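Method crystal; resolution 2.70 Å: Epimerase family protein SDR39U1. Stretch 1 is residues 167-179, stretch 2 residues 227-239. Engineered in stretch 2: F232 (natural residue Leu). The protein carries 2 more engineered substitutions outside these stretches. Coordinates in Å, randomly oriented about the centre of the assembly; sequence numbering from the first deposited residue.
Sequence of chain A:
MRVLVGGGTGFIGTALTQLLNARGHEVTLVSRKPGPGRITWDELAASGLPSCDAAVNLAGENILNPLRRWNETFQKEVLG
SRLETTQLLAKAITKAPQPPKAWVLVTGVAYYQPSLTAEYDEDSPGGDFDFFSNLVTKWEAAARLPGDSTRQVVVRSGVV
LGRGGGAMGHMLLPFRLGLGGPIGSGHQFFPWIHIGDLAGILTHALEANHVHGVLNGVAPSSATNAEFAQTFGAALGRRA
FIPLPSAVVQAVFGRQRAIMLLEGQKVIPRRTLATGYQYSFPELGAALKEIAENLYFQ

Stretch 1 (167-179) AMGHMLLPFRLGL
Stretch 2 227-239: EFAQTFGAALGRR

Two helices of one chain, 167-176 and 227-236, both begun earlier in the sequence, cross at -61° with axes 10.4 Å apart at closest approach and bury 612 Å² between the stretches. The first is kinked where N of L173 and N of P174 lack a bond to the preceding turn; proline has no amide hydrogen to give. CA atoms pair F175 with G233 (6.8 Å), R176 with L236 (6.5 Å) and G178 with R239 (5.1 Å), so the chains converge toward their C-terminal ends.

Along stretch 2, E227 makes no contact across, but its O accepts T231 OG1 at 2.8 Å. F228 (chi1 t, chi2 77°) leaves its backbone sideways and brings its ring end to two selenomethionines: M168 CE lies 3.5 Å from F228 CZ at the ring edge, and M171 SE 3.7 Å from F228 CE2, obliquely. M168 (m, m, t) is long enough to reach both F228 and F232, while M171 (m, t, m) carries its SE to F228. A229 is small, leaving room for F175, whose CE2 approaches A229 O at 3.8 Å with the oxygen near the ring plane.

F232, an engineered residue (natural Leu), points toward stretch 1 with chi1 t and chi2 22°. M168 CE covers one face of its ring, M168 SE reaches F232 CZ at 3.5 Å, and L172 CD1 (t, p) meets F232 CZ at the edge, 3.6 Å away. F175 CD2 touches F232 CD2 at 3.3 Å; the two rings are oblique, centroids 4.5 Å apart and planes at 34°. F175 (chi1 -92°, between wells; chi2 80°) is thus a buried knob among F228, A229, F232 and L236. G233, without a side chain, lies beside the knob, its N 4.4 Å from F175 CD2; a CB there would fall 2.9 Å from R238 O.

L236 (m, t) closes the apolar patch, its CD1 3.7 Å from F175 CB. G237, phi 70°, ends the helix in a Schellman motif, with R238 N bonded to G233 O (2.9 Å). The turn leads into extended R238 (phi/psi -133/151; m, m, t, chi4 -98°), whose NE donates to R176 O at 2.7 Å and 161°, satisfying a carbonyl at the other helix's end.

G178, also in a Schellman motif (phi 80°), packs against R239: its CA lies 3.5 Å from R239 O, and a CB would clash with R239 NH2. R239 (m, t, m, chi4 -115°) is joined by two waters: water 1 donates to F175 O (2.9 Å) and R239 O (2.6 Å); water 2 donates to G178 O (2.9 Å) and accepts from R239 NH2 (2.9 Å).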

ATOM      1  N   ALA A 167       2.215  -2.628   9.395  1.00 15.40           N
ATOM      2  CA  ALA A 167       3.528  -2.675  10.051  1.00 15.20           C
ATOM      3  C   ALA A 167       3.403  -2.351  11.542  1.00 15.22           C
ATOM      4  O   ALA A 167       4.087  -2.952  12.350  1.00 15.65           O
ATOM      5  CB  ALA A 167       4.530  -1.755   9.368  1.00 14.32           C
HETATM    6  N   MSE A 168       2.522  -1.423  11.908  1.00 14.91           N
HETATM    7  CA  MSE A 168       2.340  -1.053  13.324  1.00 15.07           C
HETATM    8  C   MSE A 168       1.860  -2.233  14.157  1.00 16.23           C
HETATM    9  O   MSE A 168       2.170  -2.336  15.330  1.00 16.53           O
HETATM   10  CB  MSE A 168       1.357   0.113  13.460  1.00 14.84           C
HETATM   11  CG  MSE A 168       1.963   1.407  12.942  1.00 13.88           C
HETATM   12 SE   MSE A 168       3.320   2.023  14.200  0.75 13.50          SE
HETATM   13  CE  MSE A 168       4.403   3.163  13.059  1.00 12.60           C
ATOM     14  N   GLY A 169       1.099  -3.131  13.555  1.00 17.02           N
ATOM     15  CA  GLY A 169       0.754  -4.368  14.228  1.00 18.36           C
ATOM     16  C   GLY A 169       1.976  -5.070  14.809  1.00 18.63           C
ATOM     17  O   GLY A 169       1.908  -5.597  15.898  1.00 19.49           O
ATOM     18  N   HIS A 170       3.083  -5.091  14.073  1.00 18.06           N
ATOM     19  CA  HIS A 170       4.318  -5.721  14.532  1.00 18.44           C
ATOM     20  C   HIS A 170       5.186  -4.866  15.424  1.00 17.70           C
ATOM     21  O   HIS A 170       5.942  -5.396  16.259  1.00 18.29           O
ATOM     22  CB  HIS A 170       5.156  -6.159  13.335  1.00 18.45           C
ATOM     23  CG  HIS A 170       4.512  -7.250  12.512  1.00 19.53           C
ATOM     24  ND1 HIS A 170       4.256  -8.505  13.021  1.00 21.09           N
ATOM     25  CD2 HIS A 170       4.087  -7.257  11.178  1.00 19.39           C
ATOM     26  CE1 HIS A 170       3.673  -9.261  12.067  1.00 21.94           C
ATOM     27  NE2 HIS A 170       3.564  -8.492  10.929  1.00 20.84           N
HETATM   28  N   MSE A 171       5.112  -3.546  15.259  1.00 16.56           N
HETATM   29  CA  MSE A 171       6.059  -2.637  15.913  1.00 15.88           C
HETATM   30  C   MSE A 171       5.560  -2.036  17.202  1.00 15.92           C
HETATM   31  O   MSE A 171       6.349  -1.630  18.052  1.00 15.78           O
HETATM   32  CB  MSE A 171       6.368  -1.481  14.967  1.00 14.83           C
HETATM   33  CG  MSE A 171       7.398  -1.856  13.896  1.00 14.80           C
HETATM   34 SE   MSE A 171       7.875  -0.270  12.802  0.75 13.67          SE
HETATM   35  CE  MSE A 171       6.123  -0.141  11.892  1.00 13.49           C
ATOM     36  N   LEU A 172       4.249  -1.985  17.386  1.00 16.26           N
ATOM     37  CA  LEU A 172       3.661  -1.112  18.387  1.00 16.25           C
ATOM     38  C   LEU A 172       3.925  -1.601  19.798  1.00 17.03           C
ATOM     39  O   LEU A 172       4.319  -0.808  20.657  1.00 16.79           O
ATOM     40  CB  LEU A 172       2.164  -0.988  18.135  1.00 16.67           C
ATOM     41  CG  LEU A 172       1.309   0.091  18.804  1.00 16.78           C
ATOM     42  CD1 LEU A 172       1.946   1.460  18.637  1.00 15.77           C
ATOM     43  CD2 LEU A 172      -0.108   0.031  18.195  1.00 17.34           C
ATOM     44  N   LEU A 173       3.752  -2.900  20.044  1.00 18.10           N
ATOM     45  CA  LEU A 173       3.985  -3.435  21.391  1.00 19.03           C
ATOM     46  C   LEU A 173       5.467  -3.349  21.798  1.00 18.67           C
ATOM     47  O   LEU A 173       5.764  -2.875  22.885  1.00 18.74           O
ATOM     48  CB  LEU A 173       3.442  -4.850  21.547  1.00 20.50           C
ATOM     49  CG  LEU A 173       3.559  -5.470  22.949  1.00 21.73           C
ATOM     50  CD1 LEU A 173       2.975  -4.633  24.100  1.00 21.87           C
ATOM     51  CD2 LEU A 173       2.935  -6.851  22.931  1.00 23.37           C
ATOM     52  N   PRO A 174       6.396  -3.761  20.920  1.00 18.39           N
ATOM     53  CA  PRO A 174       7.796  -3.626  21.293  1.00 18.22           C
ATOM     54  C   PRO A 174       8.209  -2.184  21.567  1.00 17.21           C
ATOM     55  O   PRO A 174       8.877  -1.915  22.563  1.00 17.39           O
ATOM     56  CB  PRO A 174       8.538  -4.185  20.069  1.00 18.17           C
ATOM     57  CG  PRO A 174       7.591  -5.163  19.482  1.00 18.89           C
ATOM     58  CD  PRO A 174       6.235  -4.566  19.693  1.00 18.62           C
ATOM     59  N   PHE A 175       7.820  -1.269  20.695  1.00 16.30           N
ATOM     60  CA  PHE A 175       8.127   0.131  20.922  1.00 15.56           C
ATOM     61  C   PHE A 175       7.551   0.620  22.248  1.00 15.94           C
ATOM     62  O   PHE A 175       8.252   1.289  23.024  1.00 15.89           O
ATOM     63  CB  PHE A 175       7.631   1.013  19.772  1.00 14.76           C
ATOM     64  CG  PHE A 175       8.646   1.237  18.706  1.00 14.25           C
ATOM     65  CD1 PHE A 175       8.894   0.276  17.735  1.00 14.42           C
ATOM     66  CD2 PHE A 175       9.386   2.424  18.674  1.00 13.79           C
ATOM     67  CE1 PHE A 175       9.852   0.485  16.748  1.00 14.13           C
ATOM     68  CE2 PHE A 175      10.348   2.638  17.682  1.00 13.53           C
ATOM     69  CZ  PHE A 175      10.584   1.660  16.730  1.00 13.70           C
ATOM     70  N   ARG A 176       6.300   0.264  22.523  1.00 16.48           N
ATOM     71  CA  ARG A 176       5.677   0.615  23.789  1.00 17.10           C
ATOM     72  C   ARG A 176       6.411   0.082  25.002  1.00 17.80           C
ATOM     73  O   ARG A 176       6.298   0.647  26.078  1.00 18.15           O
ATOM     74  CB  ARG A 176       4.229   0.143  23.820  1.00 17.87           C
ATOM     75  CG  ARG A 176       3.307   1.051  23.034  1.00 17.42           C
ATOM     76  CD  ARG A 176       1.885   0.516  23.002  1.00 18.36           C
ATOM     77  NE  ARG A 176       1.248   0.633  24.307  1.00 19.45           N
ATOM     78  CZ  ARG A 176       0.100   0.037  24.648  1.00 20.71           C
ATOM     79  NH1 ARG A 176      -0.533  -0.737  23.766  1.00 21.02           N
ATOM     80  NH2 ARG A 176      -0.423   0.194  25.874  1.00 21.84           N
ATOM     81  N   LEU A 177       7.154  -1.002  24.830  1.00 18.12           N
ATOM     82  CA  LEU A 177       7.878  -1.619  25.925  1.00 18.94           C
ATOM     83  C   LEU A 177       9.327  -1.178  26.011  1.00 18.51           C
ATOM     84  O   LEU A 177      10.100  -1.704  26.813  1.00 19.21           O
ATOM     85  CB  LEU A 177       7.791  -3.151  25.802  1.00 19.98           C
ATOM     86  CG  LEU A 177       6.444  -3.800  26.179  1.00 21.02           C
ATOM     87  CD1 LEU A 177       6.457  -5.256  25.768  1.00 22.05           C
ATOM     88  CD2 LEU A 177       6.125  -3.681  27.659  1.00 21.92           C
ATOM     89  N   GLY A 178       9.708  -0.229  25.173  1.00 17.51           N
ATOM     90  CA  GLY A 178      11.082   0.277  25.157  1.00 17.23           C
ATOM     91  C   GLY A 178      12.100  -0.586  24.401  1.00 17.45           C
ATOM     92  O   GLY A 178      13.318  -0.419  24.596  1.00 17.64           O
ATOM     93  N   LEU A 179      11.589  -1.448  23.509  1.00 17.54           N
ATOM     94  CA  LEU A 179      12.413  -2.345  22.702  1.00 17.96           C
ATOM     95  C   LEU A 179      12.568  -1.835  21.270  1.00 17.15           C
ATOM     96  O   LEU A 179      13.174  -2.490  20.441  1.00 17.52           O
ATOM     97  CB  LEU A 179      11.823  -3.739  22.695  1.00 18.94           C
ATOM     98  CG  LEU A 179      11.648  -4.439  24.048  1.00 20.04           C
ATOM     99  CD1 LEU A 179      10.936  -5.769  23.837  1.00 21.12           C
ATOM    100  CD2 LEU A 179      12.955  -4.640  24.803  1.00 20.73           C
ATOM    101  N   GLU A 227      15.096   8.619  12.045  1.00 13.83           N
ATOM    102  CA  GLU A 227      14.126   9.677  12.436  1.00 13.53           C
ATOM    103  C   GLU A 227      12.750   9.087  12.809  1.00 12.87           C
ATOM    104  O   GLU A 227      12.128   9.514  13.770  1.00 12.81           O
ATOM    105  CB  GLU A 227      14.001  10.769  11.346  1.00 13.75           C
ATOM    106  CG  GLU A 227      12.912  11.838  11.599  1.00 13.64           C
ATOM    107  CD  GLU A 227      12.621  12.731  10.371  1.00 13.91           C
ATOM    108  OE1 GLU A 227      13.571  12.892   9.538  1.00 14.42           O
ATOM    109  OE2 GLU A 227      11.469  13.249  10.213  1.00 13.76           O
ATOM    110  N   PHE A 228      12.316   8.071  12.078  1.00 12.55           N
ATOM    111  CA  PHE A 228      11.104   7.343  12.444  1.00 12.16           C
ATOM    112  C   PHE A 228      11.145   6.736  13.862  1.00 12.30           C
ATOM    113  O   PHE A 228      10.202   6.878  14.636  1.00 12.21           O
ATOM    114  CB  PHE A 228      10.806   6.217  11.425  1.00 12.04           C
ATOM    115  CG  PHE A 228       9.783   5.240  11.906  1.00 11.93           C
ATOM    116  CD1 PHE A 228       8.447   5.579  11.894  1.00 11.72           C
ATOM    117  CD2 PHE A 228      10.160   4.025  12.439  1.00 12.25           C
ATOM    118  CE1 PHE A 228       7.494   4.712  12.374  1.00 11.84           C
ATOM    119  CE2 PHE A 228       9.211   3.147  12.940  1.00 12.37           C
ATOM    120  CZ  PHE A 228       7.873   3.489  12.902  1.00 12.17           C
ATOM    121  N   ALA A 229      12.213   6.021  14.176  1.00 12.64           N
ATOM    122  CA  ALA A 229      12.320   5.367  15.471  1.00 12.90           C
ATOM    123  C   ALA A 229      12.286   6.399  16.589  1.00 12.98           C
ATOM    124  O   ALA A 229      11.594   6.227  17.597  1.00 13.03           O
ATOM    125  CB  ALA A 229      13.588   4.507  15.546  1.00 13.46           C
ATOM    126  N   GLN A 230      13.048   7.466  16.405  1.00 13.18           N
ATOM    127  CA  GLN A 230      13.161   8.521  17.399  1.00 13.47           C
ATOM    128  C   GLN A 230      11.815   9.227  17.634  1.00 13.28           C
ATOM    129  O   GLN A 230      11.386   9.377  18.774  1.00 13.51           O
ATOM    130  CB  GLN A 230      14.251   9.495  16.957  1.00 13.93           C
ATOM    131  CG  GLN A 230      14.472  10.688  17.862  1.00 14.46           C
ATOM    132  CD  GLN A 230      15.444  11.723  17.206  1.00 15.10           C
ATOM    133  OE1 GLN A 230      16.593  11.404  16.835  1.00 15.52           O
ATOM    134  NE2 GLN A 230      14.957  12.978  17.042  1.00 15.39           N
ATOM    135  N   THR A 231      11.135   9.590  16.548  1.00 13.00           N
ATOM    136  CA  THR A 231       9.826  10.271  16.606  1.00 13.00           C
ATOM    137  C   THR A 231       8.742   9.390  17.199  1.00 12.89           C
ATOM    138  O   THR A 231       7.874   9.833  17.913  1.00 13.21           O
ATOM    139  CB  THR A 231       9.356  10.692  15.192  1.00 12.79           C
ATOM    140  OG1 THR A 231      10.367  11.488  14.573  1.00 13.07           O
ATOM    141  CG2 THR A 231       8.056  11.518  15.239  1.00 13.03           C
ATOM    142  N   PHE A 232       8.825   8.101  16.906  1.00 12.62           N
ATOM    143  CA  PHE A 232       7.867   7.146  17.429  1.00 12.72           C
ATOM    144  C   PHE A 232       8.059   6.952  18.939  1.00 13.16           C
ATOM    145  O   PHE A 232       7.086   6.953  19.691  1.00 13.53           O
ATOM    146  CB  PHE A 232       8.018   5.824  16.677  1.00 12.54           C
ATOM    147  CG  PHE A 232       6.910   4.846  16.901  1.00 12.78           C
ATOM    148  CD1 PHE A 232       5.662   5.248  17.342  1.00 13.06           C
ATOM    149  CD2 PHE A 232       7.111   3.498  16.606  1.00 12.95           C
ATOM    150  CE1 PHE A 232       4.643   4.317  17.517  1.00 13.50           C
ATOM    151  CE2 PHE A 232       6.093   2.570  16.755  1.00 13.38           C
ATOM    152  CZ  PHE A 232       4.862   2.978  17.217  1.00 13.65           C
ATOM    153  N   GLY A 233       9.305   6.779  19.372  1.00 13.26           N
ATOM    154  CA  GLY A 233       9.625   6.741  20.794  1.00 13.74           C
ATOM    155  C   GLY A 233       9.130   7.995  21.508  1.00 14.07           C
ATOM    156  O   GLY A 233       8.441   7.901  22.539  1.00 14.54           O
ATOM    157  N   ALA A 234       9.424   9.162  20.946  1.00 14.01           N
ATOM    158  CA  ALA A 234       8.957  10.412  21.534  1.00 14.54           C
ATOM    159  C   ALA A 234       7.441  10.387  21.667  1.00 14.77           C
ATOM    160  O   ALA A 234       6.919  10.697  22.723  1.00 15.43           O
ATOM    161  CB  ALA A 234       9.442  11.628  20.744  1.00 14.63           C
ATOM    162  N   ALA A 235       6.730   9.968  20.638  1.00 14.36           N
ATOM    163  CA  ALA A 235       5.264  10.004  20.667  1.00 14.75           C
ATOM    164  C   ALA A 235       4.686   9.076  21.711  1.00 15.20           C
ATOM    165  O   ALA A 235       3.583   9.310  22.203  1.00 15.93           O
ATOM    166  CB  ALA A 235       4.667   9.672  19.295  1.00 14.28           C
ATOM    167  N   LEU A 236       5.402   7.996  22.017  1.00 14.95           N
ATOM    168  CA  LEU A 236       4.940   7.020  23.031  1.00 15.54           C
ATOM    169  C   LEU A 236       5.500   7.319  24.428  1.00 16.09           C
ATOM    170  O   LEU A 236       5.103   6.706  25.404  1.00 16.77           O
ATOM    171  CB  LEU A 236       5.347   5.594  22.615  1.00 15.23           C
ATOM    172  CG  LEU A 236       4.765   5.057  21.302  1.00 14.86           C
ATOM    173  CD1 LEU A 236       5.587   3.853  20.844  1.00 14.62           C
ATOM    174  CD2 LEU A 236       3.281   4.759  21.407  1.00 15.53           C
ATOM    175  N   GLY A 237       6.436   8.260  24.499  1.00 15.91           N
ATOM    176  CA  GLY A 237       7.139   8.572  25.744  1.00 16.44           C
ATOM    177  C   GLY A 237       8.101   7.474  26.200  1.00 16.36           C
ATOM    178  O   GLY A 237       8.193   7.187  27.389  1.00 17.01           O
ATOM    179  N   ARG A 238       8.818   6.878  25.251  1.00 15.72           N
ATOM    180  CA  ARG A 238       9.660   5.727  25.539  1.00 15.82           C
ATOM    181  C   ARG A 238      11.030   5.844  24.961  1.00 15.51           C
ATOM    182  O   ARG A 238      11.234   6.452  23.889  1.00 15.01           O
ATOM    183  CB  ARG A 238       9.061   4.479  24.907  1.00 15.72           C
ATOM    184  CG  ARG A 238       7.962   3.743  25.618  1.00 16.40           C
ATOM    185  CD  ARG A 238       8.196   3.331  27.049  1.00 17.25           C
ATOM    186  NE  ARG A 238       6.820   2.965  27.369  1.00 17.89           N
ATOM    187  CZ  ARG A 238       5.899   3.680  27.995  1.00 18.40           C
ATOM    188  NH1 ARG A 238       6.177   4.813  28.609  1.00 18.49           N
ATOM    189  NH2 ARG A 238       4.683   3.146  28.048  1.00 19.08           N
ATOM    190  N   ARG A 239      11.962   5.196  25.643  1.00 31.64           N
ATOM    191  CA  ARG A 239      13.284   4.890  25.110  1.00 30.73           C
ATOM    192  C   ARG A 239      13.151   4.118  23.798  1.00 27.89           C
ATOM    193  O   ARG A 239      12.396   3.156  23.738  1.00 27.15           O
ATOM    194  CB  ARG A 239      14.035   3.989  26.106  1.00 32.27           C
ATOM    195  CG  ARG A 239      14.122   4.481  27.557  1.00 35.52           C
ATOM    196  CD  ARG A 239      14.768   3.450  28.497  1.00 37.00           C
ATOM    197  NE  ARG A 239      14.108   2.128  28.407  1.00 35.79           N
ATOM    198  CZ  ARG A 239      13.421   1.500  29.388  1.00 37.41           C
ATOM    199  NH1 ARG A 239      13.269   2.031  30.609  1.00 40.39           N
ATOM    200  NH2 ARG A 239      12.870   0.300  29.133  1.00 36.28           N
TER
HETATM  201  O   HOH W   1      10.884   1.904  22.105  1.00  2.00           O
HETATM  202  O   HOH W   2      14.642  -0.809  27.160  1.00  2.00           O